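Local structure of nicotinate phosphoribosyltransferase (4HL7) at residues A[17-21]-A[22-26]; A[56-59]-A[60-64]; A[68-72]-A[73-77]; A[96-100]-A[101-105]; A[228-232]-A[233-237]. The protein probably catalyses the ATP-driven formation of nicotinate ribonucleotide from nicotinate and phosphoribosyl pyrophosphate, a step in NAD biosynthesis. All coordinates share one frame; numbering follows the deposited sequence.

Contact 1 (A[17-21]-A[22-26]); sequences LDLDA and YKINM
Tyr22 sets its ring beside the side chain of Asp20 where the loop 17-21 runs into the first turn of helix 21-33, a buried helix N-terminus. The two side chains point the same way; Tyr22 CD1 lies 3.6 Å from Asp20 CB, and the carboxylate is turned 39° from the ring plane. Tyr22 carries its CG between the backbone N and the carbonyl carbon (chi1 83°), which swings the ring to the Asp20 side. Arg187 serves both polar ends, making a salt bridge with Asp20 OD2 and a hydrogen bond with Tyr22 OH.

Lys23 closes the first backbone link: its N donates to Asp20 O at 2.9 Å, coming from above the carbonyl plane. Its CG covers one face of the Tyr22 ring, towards the rim. The chain then bends twice and delivers NZ to salt bridges with Glu132 and Glu233.

Ile24 points its far methyl back at the loop. Its CD1 meets Leu17 CD2 at 3.7 Å and Leu19 CD1 at 3.9 Å, and the Leu19 side chain crosses it at about a right angle. This apolar cluster joins the helix start to the residues that lead into it.

Asn25 N completes the turn with a hydrogen bond to Ala21 O of 3.0 Å, lying in the carbonyl plane and nearly straight at 166°. Its side chain leans back over the same carbonyl: Asn25 OD1 bonds to Tyr216 OH, while Asn25 CG rests 3.2 Å from Ala21 O.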
# COMPACT_ATOMS: atom_id res chain seq x y z
N LEU A 17 13.36 -4.93 -6.75
CA LEU A 17 13.16 -3.65 -6.03
C LEU A 17 11.93 -2.86 -6.56
O LEU A 17 11.51 -1.83 -5.97
CB LEU A 17 14.44 -2.75 -6.18
CG LEU A 17 15.70 -3.28 -5.46
CD1 LEU A 17 16.81 -2.25 -5.63
CD2 LEU A 17 15.38 -3.52 -3.98
N ASP A 18 11.36 -3.36 -7.67
CA ASP A 18 10.17 -2.75 -8.28
C ASP A 18 8.91 -3.11 -7.52
O ASP A 18 8.05 -3.89 -8.02
CB ASP A 18 10.06 -3.23 -9.73
CG ASP A 18 8.99 -2.49 -10.53
OD1 ASP A 18 8.46 -1.47 -10.07
OD2 ASP A 18 8.65 -2.98 -11.61
N LEU A 19 8.80 -2.57 -6.31
CA LEU A 19 7.75 -2.87 -5.37
C LEU A 19 7.74 -1.80 -4.30
O LEU A 19 8.70 -0.98 -4.25
CB LEU A 19 7.92 -4.29 -4.73
CG LEU A 19 9.34 -4.81 -4.39
CD1 LEU A 19 9.97 -4.03 -3.25
CD2 LEU A 19 9.20 -6.30 -4.00
N ASP A 20 6.71 -1.81 -3.43
CA ASP A 20 6.70 -0.79 -2.32
C ASP A 20 7.78 -1.14 -1.32
O ASP A 20 7.85 -2.27 -0.86
CB ASP A 20 5.33 -0.78 -1.64
CG ASP A 20 4.23 -0.10 -2.51
OD1 ASP A 20 4.56 0.66 -3.47
OD2 ASP A 20 3.05 -0.31 -2.17
N ALA A 21 8.56 -0.13 -0.93
CA ALA A 21 9.71 -0.31 -0.08
C ALA A 21 9.31 -0.93 1.23
O ALA A 21 10.10 -1.71 1.81
CB ALA A 21 10.35 1.05 0.16
N TYR A 22 8.11 -0.59 1.72
CA TYR A 22 7.72 -1.12 3.05
C TYR A 22 7.58 -2.66 3.05
O TYR A 22 7.55 -3.24 4.11
CB TYR A 22 6.40 -0.49 3.55
CG TYR A 22 5.13 -1.19 2.97
CD1 TYR A 22 4.45 -0.67 1.88
CD2 TYR A 22 4.63 -2.40 3.53
CE1 TYR A 22 3.31 -1.28 1.35
CE2 TYR A 22 3.51 -3.03 2.99
CZ TYR A 22 2.85 -2.47 1.90
OH TYR A 22 1.73 -3.10 1.36
N LYS A 23 7.47 -3.30 1.87
CA LYS A 23 7.37 -4.75 1.80
C LYS A 23 8.69 -5.38 2.14
O LYS A 23 8.74 -6.35 2.94
CB LYS A 23 6.85 -5.21 0.40
CG LYS A 23 5.44 -4.70 0.15
CD LYS A 23 4.38 -5.79 0.09
CE LYS A 23 3.98 -6.29 1.44
NZ LYS A 23 2.87 -7.30 1.31
N ILE A 24 9.76 -4.84 1.60
CA ILE A 24 11.11 -5.30 1.97
C ILE A 24 11.41 -4.95 3.42
O ILE A 24 12.02 -5.75 4.18
CB ILE A 24 12.20 -4.72 1.00
CG1 ILE A 24 12.15 -5.53 -0.32
CG2 ILE A 24 13.62 -4.86 1.61
CD1 ILE A 24 13.20 -5.08 -1.37
N ASN A 25 11.03 -3.74 3.81
CA ASN A 25 11.29 -3.36 5.17
C ASN A 25 10.58 -4.28 6.17
O ASN A 25 11.21 -4.79 7.12
CB ASN A 25 10.94 -1.89 5.37
CG ASN A 25 11.73 -0.98 4.47
OD1 ASN A 25 12.75 -1.40 3.83
ND2 ASN A 25 11.27 0.29 4.36
N MSE A 26 9.28 -4.55 5.95
CA MSE A 26 8.53 -5.43 6.81
C MSE A 26 9.09 -6.83 6.68
O MSE A 26 9.13 -7.56 7.66
CB MSE A 26 7.06 -5.36 6.40
CG MSE A 26 6.17 -5.95 7.42
SE MSE A 26 4.36 -5.36 6.81
CE MSE A 26 4.28 -3.81 6.31

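Contact 2 (A[56-59]-A[60-64]); sequences DAIR and QEIAH
Asp56 offers its carbonyl to the N-H of Gln60, with Asp56 O and Gln60 N 3.2 Å apart, the longest of the four backbone bonds that join residues 56-59 to 60-64.

Ala57 comes next. Its O accepts from Glu61 N at 3.1 Å, and the glutamate side chain curls over the same oxygen: CG stands beside the backbone N (chi1 -63°), which brings Glu61 CG to 3.1 Å from Ala57 O, and the chain then bends at chi2 (-65°). A water lies near this carbonyl and the carboxylate, but its distance to Glu61 OE2 is too short to trust, so a bridge there is doubtful. The methyl of Ala57 rests on Val142 and Gln146 of helix 131-147.

All of this is regular alpha-helix, the greater part of helix 52-64, each carbonyl bonded to the N-H four residues on. Its buried stripe is made by Ile58 and Ile62, one turn apart. Ile58 O receives Ile62 N at 2.9 Å, and the two side chains run side by side in the same direction, Ile58 CG2 touching Ile62 CD1 at 3.7 Å. Together they press against Met106 on strand 104-109; Ile58 also reaches Val139, and Ile62 reaches Val104.

Arg59 belongs to the exposed side. Its O takes the N-H of Ala63 at 2.9 Å, with the donor tilted 26° from the carbonyl plane, and the methyl carbon Ala63 CB lies 3.3 Å from that oxygen.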
# COMPACT_ATOMS: atom_id res chain seq x y z
N ASP A 56 -4.50 -16.43 -18.42
CA ASP A 56 -3.30 -17.02 -19.11
C ASP A 56 -1.99 -16.23 -18.99
O ASP A 56 -0.94 -16.78 -18.56
CB ASP A 56 -3.57 -17.35 -20.59
CG ASP A 56 -3.89 -18.84 -20.83
OD1 ASP A 56 -3.94 -19.63 -19.86
OD2 ASP A 56 -4.11 -19.21 -22.00
N ALA A 57 -2.04 -14.94 -19.35
CA ALA A 57 -0.85 -14.08 -19.27
C ALA A 57 -0.47 -13.74 -17.83
O ALA A 57 0.71 -13.59 -17.51
CB ALA A 57 -1.01 -12.80 -20.10
N ILE A 58 -1.45 -13.68 -16.96
CA ILE A 58 -1.11 -13.47 -15.57
C ILE A 58 -0.30 -14.68 -15.07
O ILE A 58 0.69 -14.52 -14.38
CB ILE A 58 -2.35 -13.24 -14.72
CG1 ILE A 58 -2.95 -11.90 -15.11
CG2 ILE A 58 -2.00 -13.26 -13.23
CD1 ILE A 58 -4.33 -11.65 -14.51
N ARG A 59 -0.72 -15.89 -15.46
CA ARG A 59 -0.04 -17.11 -14.98
C ARG A 59 1.39 -17.08 -15.41
O ARG A 59 2.29 -17.43 -14.66
CB ARG A 59 -0.68 -18.31 -15.61
CG ARG A 59 -1.03 -19.40 -14.66
CD ARG A 59 -2.05 -20.25 -15.39
NE ARG A 59 -3.06 -20.67 -14.47
CZ ARG A 59 -4.32 -20.88 -14.82
NH1 ARG A 59 -4.69 -20.68 -16.07
NH2 ARG A 59 -5.17 -21.27 -13.89
N GLN A 60 1.60 -16.64 -16.64
CA GLN A 60 2.92 -16.67 -17.21
C GLN A 60 3.83 -15.70 -16.46
O GLN A 60 4.98 -16.00 -16.17
CB GLN A 60 2.85 -16.34 -18.70
CG GLN A 60 4.21 -16.20 -19.36
CD GLN A 60 4.07 -15.98 -20.85
OE1 GLN A 60 2.96 -15.83 -21.36
NE2 GLN A 60 5.20 -15.96 -21.56
N GLU A 61 3.30 -14.51 -16.18
CA GLU A 61 4.05 -13.47 -15.49
C GLU A 61 4.35 -13.84 -14.09
O GLU A 61 5.44 -13.53 -13.61
CB GLU A 61 3.25 -12.17 -15.48
CG GLU A 61 3.05 -11.69 -16.90
CD GLU A 61 4.36 -11.31 -17.55
OE1 GLU A 61 5.31 -10.92 -16.83
OE2 GLU A 61 4.44 -11.37 -18.79
N ILE A 62 3.38 -14.49 -13.41
CA ILE A 62 3.54 -14.87 -12.02
C ILE A 62 4.60 -15.95 -11.97
O ILE A 62 5.55 -15.85 -11.22
CB ILE A 62 2.21 -15.24 -11.30
CG1 ILE A 62 1.33 -13.97 -11.20
CG2 ILE A 62 2.48 -15.81 -9.91
CD1 ILE A 62 0.08 -14.08 -10.33
N ALA A 63 4.52 -16.90 -12.89
CA ALA A 63 5.55 -17.95 -12.99
C ALA A 63 6.93 -17.35 -13.19
O ALA A 63 7.92 -17.76 -12.58
CB ALA A 63 5.22 -18.93 -14.14
N HIS A 64 7.00 -16.36 -14.05
CA HIS A 64 8.20 -15.61 -14.22
C HIS A 64 8.84 -14.99 -12.96
O HIS A 64 10.07 -14.89 -12.89
CB HIS A 64 7.95 -14.57 -15.28
CG HIS A 64 9.18 -13.86 -15.69
ND1 HIS A 64 10.12 -14.43 -16.51
CD2 HIS A 64 9.67 -12.59 -15.35
CE1 HIS A 64 11.13 -13.56 -16.69
NE2 HIS A 64 10.85 -12.43 -15.97
O HOH W 1 2.45 -12.08 -19.91

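Contact 3 (A[68-72]-A[73-77]); sequences LRFSD and ADIHY
Between Ser71 and Asp72 the backbone changes from extended (psi 165° at Ser71) to helical (psi -34° at Asp72), so that Ser71 takes the N-cap of helix 72-81 and faces Asp74 across the first turn. The two residues form a capping box. Ser71 OG, set between its own N and carbonyl carbon, accepts from Asp74 N at 3.0 Å. In return Asp74 OD2 takes the N-H of Ser71 at 3.0 Å, along an N-H line that is practically straight (179°), though the donor comes in from above the carboxylate plane.

A water adds a second grip on Asp74 OD2, donating to it at 2.6 Å and also to Arg69 O, so Asp74 OD2 also holds the loop further back. The other carboxylate oxygen, Asp74 OD1, makes a salt bridge with Arg220 of helix 216-222. A negative group here would also suit the positive end of the helix dipole.

Apolar contact flanks the box. Ile75 CD1 packs on Phe70 CB at 3.9 Å, while Asp74 CB lies at the edge of the Phe70 ring; both Phe70 and Ile75 go on to touch Leu93 of helix 87-93. On the exposed side, His76 N donates to Asp72 O at 2.8 Å, approaching the carbonyl almost head-on. The His76 ring is laid so that this same oxygen sits over one of its faces, towards the rim, with Asp72 O only 3.1 Å from His76 CG.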
# COMPACT_ATOMS: atom_id res chain seq x y z
N LEU A 68 13.31 -14.43 -10.89
CA LEU A 68 13.94 -13.18 -10.46
C LEU A 68 14.86 -13.39 -9.30
O LEU A 68 14.62 -14.26 -8.45
CB LEU A 68 12.89 -12.14 -10.07
CG LEU A 68 12.00 -11.71 -11.21
CD1 LEU A 68 11.19 -10.52 -10.67
CD2 LEU A 68 12.80 -11.32 -12.46
N ARG A 69 15.90 -12.56 -9.23
CA ARG A 69 16.85 -12.68 -8.09
C ARG A 69 17.22 -11.29 -7.63
O ARG A 69 17.17 -10.36 -8.43
CB ARG A 69 18.11 -13.42 -8.56
CG ARG A 69 17.84 -14.83 -9.11
CD ARG A 69 17.60 -15.77 -7.94
NE ARG A 69 17.51 -17.20 -8.30
CZ ARG A 69 16.41 -17.79 -8.79
NH1 ARG A 69 15.29 -17.11 -9.01
NH2 ARG A 69 16.44 -19.08 -9.05
N PHE A 70 17.67 -11.14 -6.38
CA PHE A 70 18.33 -9.86 -6.03
C PHE A 70 19.75 -9.88 -6.56
O PHE A 70 20.49 -10.82 -6.24
CB PHE A 70 18.35 -9.67 -4.51
CG PHE A 70 17.00 -9.30 -3.92
CD1 PHE A 70 16.54 -7.98 -3.94
CD2 PHE A 70 16.18 -10.27 -3.36
CE1 PHE A 70 15.29 -7.66 -3.39
CE2 PHE A 70 14.94 -9.96 -2.81
CZ PHE A 70 14.48 -8.64 -2.81
N SER A 71 20.16 -8.83 -7.27
CA SER A 71 21.53 -8.73 -7.83
C SER A 71 22.43 -8.11 -6.78
O SER A 71 21.96 -7.54 -5.79
CB SER A 71 21.56 -7.89 -9.09
OG SER A 71 21.40 -6.51 -8.78
N ASP A 72 23.74 -8.20 -6.96
CA ASP A 72 24.62 -7.56 -5.98
C ASP A 72 24.40 -6.06 -5.97
O ASP A 72 24.42 -5.44 -4.90
CB ASP A 72 26.11 -7.92 -6.21
CG ASP A 72 26.34 -9.39 -6.07
OD1 ASP A 72 26.73 -10.00 -7.09
OD2 ASP A 72 26.06 -9.94 -4.97
N ALA A 73 24.09 -5.51 -7.14
CA ALA A 73 23.77 -4.12 -7.27
C ALA A 73 22.49 -3.72 -6.53
O ALA A 73 22.41 -2.60 -6.03
CB ALA A 73 23.68 -3.70 -8.73
N ASP A 74 21.48 -4.60 -6.51
CA ASP A 74 20.28 -4.32 -5.73
C ASP A 74 20.65 -4.26 -4.27
O ASP A 74 20.15 -3.41 -3.50
CB ASP A 74 19.24 -5.42 -5.91
CG ASP A 74 18.68 -5.49 -7.33
OD1 ASP A 74 18.75 -4.49 -8.07
OD2 ASP A 74 18.21 -6.57 -7.72
N ILE A 75 21.46 -5.22 -3.84
CA ILE A 75 21.84 -5.33 -2.42
C ILE A 75 22.71 -4.13 -2.00
O ILE A 75 22.51 -3.56 -0.88
CB ILE A 75 22.51 -6.67 -2.09
CG1 ILE A 75 21.58 -7.84 -2.46
CG2 ILE A 75 22.81 -6.77 -0.58
CD1 ILE A 75 20.31 -7.91 -1.64
N HIS A 76 23.65 -3.76 -2.86
CA HIS A 76 24.50 -2.57 -2.67
C HIS A 76 23.62 -1.35 -2.53
O HIS A 76 23.84 -0.49 -1.65
CB HIS A 76 25.49 -2.37 -3.83
CG HIS A 76 26.61 -3.43 -3.91
ND1 HIS A 76 27.17 -4.02 -2.79
CD2 HIS A 76 27.29 -4.00 -5.02
CE1 HIS A 76 28.14 -4.91 -3.17
NE2 HIS A 76 28.21 -4.90 -4.53
N TYR A 77 22.59 -1.26 -3.38
CA TYR A 77 21.67 -0.11 -3.30
C TYR A 77 20.98 -0.06 -1.91
O TYR A 77 20.96 0.98 -1.25
CB TYR A 77 20.61 -0.12 -4.43
CG TYR A 77 19.52 0.92 -4.17
CD1 TYR A 77 18.28 0.55 -3.64
CD2 TYR A 77 19.78 2.27 -4.40
CE1 TYR A 77 17.30 1.51 -3.34
CE2 TYR A 77 18.81 3.24 -4.12
CZ TYR A 77 17.58 2.86 -3.59
OH TYR A 77 16.64 3.81 -3.31
O HOH W 2 16.27 -7.73 -8.96

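Contact 4 (A[96-100]-A[101-105]); sequences FHFVP and QEQVE
Gln103 reaches back one turn to accept the backbone N-H of Val99, the N-cap residue of the short helix 100-103: Val99 N donates to Gln103 OE1 at 2.9 Å. The donor stands above the plane of the carboxamide, 51° out of it. To get there the chain leaves CA with CG beside its own backbone N (chi1 -69°) and then runs extended, passing along Val99 O.

That carbonyl has its own partners. It accepts from Glu102 N at 2.9 Å and, more weakly, from Gln103 N. Val104 N closes the turn on Pro100 O at 2.9 Å, just where the chain leaves the helix for strand 104-109. Outside the turn Val99 CG1 is covered by the side chains of Gln101 and Glu102: Gln101 NE2 lies 3.5 Å away and Glu102 CG is beside it.

The next shell fixes the carboxamide. Tyr131 OH shares Gln103 OE1 with Val99 N. Gln103 NE2 gives a hydrogen bond to a water at 3.0 Å, and that water donates to His97 O, tying the amide to the loop. Phe98 presents its ring edge to Gln103 OE1, and its ring is stacked on that of Tyr131, which also meets Pro100 and Val104. His97 ND1 turns in to Phe98 O at 3.0 Å.

With OE1 used as acceptor and NE2 as donor, the amide has a defined flip, and the N-H at the head of the turn is satisfied by a side chain. Pro100, which has no N-H to offer, asks for no acceptor in the first position of the helix.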
# COMPACT_ATOMS: atom_id res chain seq x y z
N PHE A 96 17.76 -15.42 -1.94
CA PHE A 96 16.28 -15.54 -1.89
C PHE A 96 15.65 -15.63 -3.30
O PHE A 96 15.99 -14.85 -4.19
CB PHE A 96 15.62 -14.35 -1.17
CG PHE A 96 14.13 -14.40 -1.20
CD1 PHE A 96 13.44 -15.25 -0.33
CD2 PHE A 96 13.41 -13.66 -2.12
CE1 PHE A 96 12.06 -15.34 -0.39
CE2 PHE A 96 12.02 -13.76 -2.17
CZ PHE A 96 11.36 -14.59 -1.30
N HIS A 97 14.67 -16.54 -3.44
CA HIS A 97 13.73 -16.44 -4.54
C HIS A 97 12.36 -17.01 -4.24
O HIS A 97 12.17 -17.73 -3.25
CB HIS A 97 14.32 -17.09 -5.81
CG HIS A 97 14.60 -18.58 -5.67
ND1 HIS A 97 13.61 -19.51 -5.66
CD2 HIS A 97 15.80 -19.29 -5.64
CE1 HIS A 97 14.16 -20.75 -5.59
NE2 HIS A 97 15.50 -20.61 -5.57
N PHE A 98 11.39 -16.63 -5.06
CA PHE A 98 10.02 -17.12 -4.94
C PHE A 98 9.91 -18.57 -5.44
O PHE A 98 10.71 -18.99 -6.30
CB PHE A 98 9.13 -16.26 -5.81
CG PHE A 98 8.94 -14.83 -5.32
CD1 PHE A 98 8.35 -14.58 -4.10
CD2 PHE A 98 9.27 -13.74 -6.15
CE1 PHE A 98 8.07 -13.27 -3.68
CE2 PHE A 98 8.99 -12.42 -5.76
CZ PHE A 98 8.41 -12.20 -4.48
N VAL A 99 8.95 -19.32 -4.92
CA VAL A 99 8.54 -20.62 -5.50
C VAL A 99 7.05 -20.57 -5.88
O VAL A 99 6.20 -21.14 -5.16
CB VAL A 99 8.84 -21.77 -4.52
CG1 VAL A 99 8.73 -23.12 -5.27
CG2 VAL A 99 10.24 -21.59 -3.91
N PRO A 100 6.70 -19.86 -6.99
CA PRO A 100 5.26 -19.58 -7.20
C PRO A 100 4.42 -20.83 -7.42
O PRO A 100 3.25 -20.83 -7.06
CB PRO A 100 5.22 -18.69 -8.44
CG PRO A 100 6.60 -18.45 -8.86
CD PRO A 100 7.56 -19.15 -7.96
N GLN A 101 5.01 -21.91 -7.95
CA GLN A 101 4.19 -23.11 -8.16
C GLN A 101 3.80 -23.77 -6.83
O GLN A 101 2.87 -24.58 -6.81
CB GLN A 101 4.87 -24.10 -9.15
CG GLN A 101 6.09 -24.75 -8.57
CD GLN A 101 7.37 -23.91 -8.66
OE1 GLN A 101 7.34 -22.70 -8.87
NE2 GLN A 101 8.49 -24.57 -8.49
N GLU A 102 4.48 -23.40 -5.73
CA GLU A 102 4.11 -23.86 -4.40
C GLU A 102 3.26 -22.82 -3.65
O GLU A 102 2.53 -23.17 -2.74
CB GLU A 102 5.35 -24.14 -3.54
CG GLU A 102 6.05 -25.45 -3.85
CD GLU A 102 5.09 -26.63 -3.88
OE1 GLU A 102 4.97 -27.29 -4.94
OE2 GLU A 102 4.42 -26.87 -2.85
N GLN A 103 3.43 -21.55 -3.98
CA GLN A 103 2.90 -20.45 -3.14
C GLN A 103 1.68 -19.78 -3.72
O GLN A 103 0.95 -19.11 -2.99
CB GLN A 103 3.99 -19.40 -2.95
CG GLN A 103 5.14 -19.92 -2.09
CD GLN A 103 6.44 -19.13 -2.25
OE1 GLN A 103 6.73 -18.53 -3.29
NE2 GLN A 103 7.24 -19.15 -1.20
N VAL A 104 1.48 -19.90 -5.02
CA VAL A 104 0.40 -19.14 -5.64
C VAL A 104 -0.60 -20.09 -6.30
O VAL A 104 -0.18 -20.99 -7.05
CB VAL A 104 0.96 -18.11 -6.64
CG1 VAL A 104 -0.16 -17.27 -7.30
CG2 VAL A 104 1.96 -17.22 -5.92
N GLU A 105 -1.89 -19.90 -6.00
CA GLU A 105 -2.99 -20.58 -6.74
C GLU A 105 -3.88 -19.52 -7.35
O GLU A 105 -4.10 -18.46 -6.75
CB GLU A 105 -3.89 -21.38 -5.82
CG GLU A 105 -3.23 -22.50 -5.08
CD GLU A 105 -4.26 -23.43 -4.48
OE1 GLU A 105 -5.43 -23.02 -4.25
OE2 GLU A 105 -3.91 -24.59 -4.23
O HOH W 3 10.23 -18.59 -1.38

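Contact 5 (A[228-232]-A[233-237]); sequences GTIAH and EWFMG
Ile230 holds CG1 beside its backbone N (chi1 -53°), which leaves the CG2 branch facing the helix, while Trp234 turns its ring away from its own N (chi1 175°) and Phe235 swings back beside its N (chi1 -62°). The methyl thus meets both aromatics, where they pack on each other: Ile230 CG2 lies 3.7 Å from Trp234 CD1 and 3.6 Å from Phe235 CE1. The isoleucine crosses the phenylalanine at about a right angle, and Trp234 CD1 sits over the centre of the Phe235 ring.

These contacts pin the loop to the start of helix 232-241. Trp234 N bonds to Ala231 O at 3.2 Å, and Met236 N to His232 O at 2.9 Å; Phe235 N adds a weak bond to the same His232 oxygen. The Phe235 ring edge lies against both carbonyls. Selenium of Met236, a selenomethionine, rests 3.8 Å from His232 CB.

Beyond the turn, Trp234 NE1 is bonded to Ala251 O, and Glu233 OE1 accepts hydrogen bonds from Tyr41 and Trp125. His232 is a predicted site of autocatalytic phosphorylation, not modified here. With its backbone held by the turn, the bond from NE2 to Asp269 probably helps hold the imidazole in place, consistent with such a role.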
# COMPACT_ATOMS: atom_id res chain seq x y z
N GLY A 228 8.59 4.39 3.09
CA GLY A 228 7.73 3.27 3.51
C GLY A 228 6.80 3.74 4.64
O GLY A 228 7.19 4.58 5.46
N THR A 229 5.53 3.31 4.65
CA THR A 229 4.80 3.38 5.92
C THR A 229 4.44 1.94 6.21
O THR A 229 4.41 1.12 5.30
CB THR A 229 3.51 4.23 5.90
OG1 THR A 229 2.45 3.49 5.25
CG2 THR A 229 3.73 5.62 5.18
N ILE A 230 4.15 1.65 7.46
CA ILE A 230 3.91 0.26 7.86
C ILE A 230 2.53 -0.09 7.35
O ILE A 230 1.58 0.67 7.58
CB ILE A 230 3.90 0.19 9.38
CG1 ILE A 230 5.21 0.81 9.90
CG2 ILE A 230 3.78 -1.27 9.87
CD1 ILE A 230 5.10 1.16 11.39
N ALA A 231 2.38 -1.26 6.75
CA ALA A 231 1.06 -1.63 6.20
C ALA A 231 0.21 -2.27 7.28
O ALA A 231 0.74 -2.69 8.35
CB ALA A 231 1.22 -2.59 5.03
N HIS A 232 -1.11 -2.28 7.07
CA HIS A 232 -2.07 -2.89 8.03
C HIS A 232 -1.72 -4.34 8.37
O HIS A 232 -1.92 -4.79 9.48
CB HIS A 232 -3.48 -2.91 7.45
CG HIS A 232 -4.03 -1.54 7.24
ND1 HIS A 232 -4.10 -0.99 6.02
CD2 HIS A 232 -4.48 -0.58 8.16
CE1 HIS A 232 -4.57 0.30 6.15
NE2 HIS A 232 -4.80 0.53 7.45
N GLU A 233 -1.17 -5.08 7.40
CA GLU A 233 -0.88 -6.52 7.65
C GLU A 233 0.02 -6.78 8.79
O GLU A 233 -0.11 -7.79 9.42
CB GLU A 233 -0.31 -7.24 6.37
CG GLU A 233 1.07 -6.85 6.05
CD GLU A 233 1.65 -7.70 4.89
OE1 GLU A 233 1.92 -8.94 5.08
OE2 GLU A 233 1.92 -7.07 3.84
N TRP A 234 0.92 -5.83 9.12
CA TRP A 234 1.78 -6.03 10.29
C TRP A 234 0.91 -6.05 11.56
O TRP A 234 1.00 -6.94 12.44
CB TRP A 234 2.78 -4.88 10.31
CG TRP A 234 3.69 -4.85 11.51
CD1 TRP A 234 3.71 -3.91 12.53
CD2 TRP A 234 4.74 -5.80 11.83
NE1 TRP A 234 4.74 -4.18 13.43
CE2 TRP A 234 5.38 -5.33 13.06
CE3 TRP A 234 5.23 -6.96 11.22
CZ2 TRP A 234 6.45 -5.99 13.64
CZ3 TRP A 234 6.32 -7.65 11.83
CH2 TRP A 234 6.93 -7.15 12.98
N PHE A 235 -0.04 -5.12 11.62
CA PHE A 235 -0.94 -5.07 12.83
C PHE A 235 -1.94 -6.24 12.84
O PHE A 235 -2.27 -6.82 13.91
CB PHE A 235 -1.67 -3.74 12.78
CG PHE A 235 -0.72 -2.58 12.86
CD1 PHE A 235 -0.19 -2.02 11.71
CD2 PHE A 235 -0.25 -2.13 14.07
CE1 PHE A 235 0.77 -1.00 11.80
CE2 PHE A 235 0.73 -1.13 14.15
CZ PHE A 235 1.21 -0.56 13.01
N MSE A 236 -2.42 -6.59 11.64
CA MSE A 236 -3.42 -7.68 11.54
C MSE A 236 -2.75 -8.99 11.90
O MSE A 236 -3.31 -9.78 12.64
CB MSE A 236 -3.89 -7.74 10.05
CG MSE A 236 -4.83 -6.56 9.77
SE MSE A 236 -5.01 -6.40 7.80
CE MSE A 236 -6.32 -7.84 7.62
N GLY A 237 -1.53 -9.24 11.38
CA GLY A 237 -0.84 -10.52 11.71
C GLY A 237 -0.70 -10.70 13.23
O GLY A 237 -0.79 -11.80 13.75

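How the contacts relate
From the N terminus the five contacts follow in series; none nests in or crosses another, since each spans a single unbroken stretch. Contact 1 closes the loop into helix 21-33, contact 2 lies within helix 52-64, and contact 3 caps helix 72-81. Contact 4 closes the turn leading to strand 104-109, and contact 5 the start of helix 232-241. Leu17 and Ile24 join contact 1 to contact 3 through Tyr77 and Phe70. Ile62 packs on Pro100 and Val104, linking contacts 2 and 4, and Arg69 on His97 links 3 and 4. Contact 1 also touches contact 5, by Lys23 with Glu233 and Tyr22 on Ala231, tying the N-terminal family region to the later one.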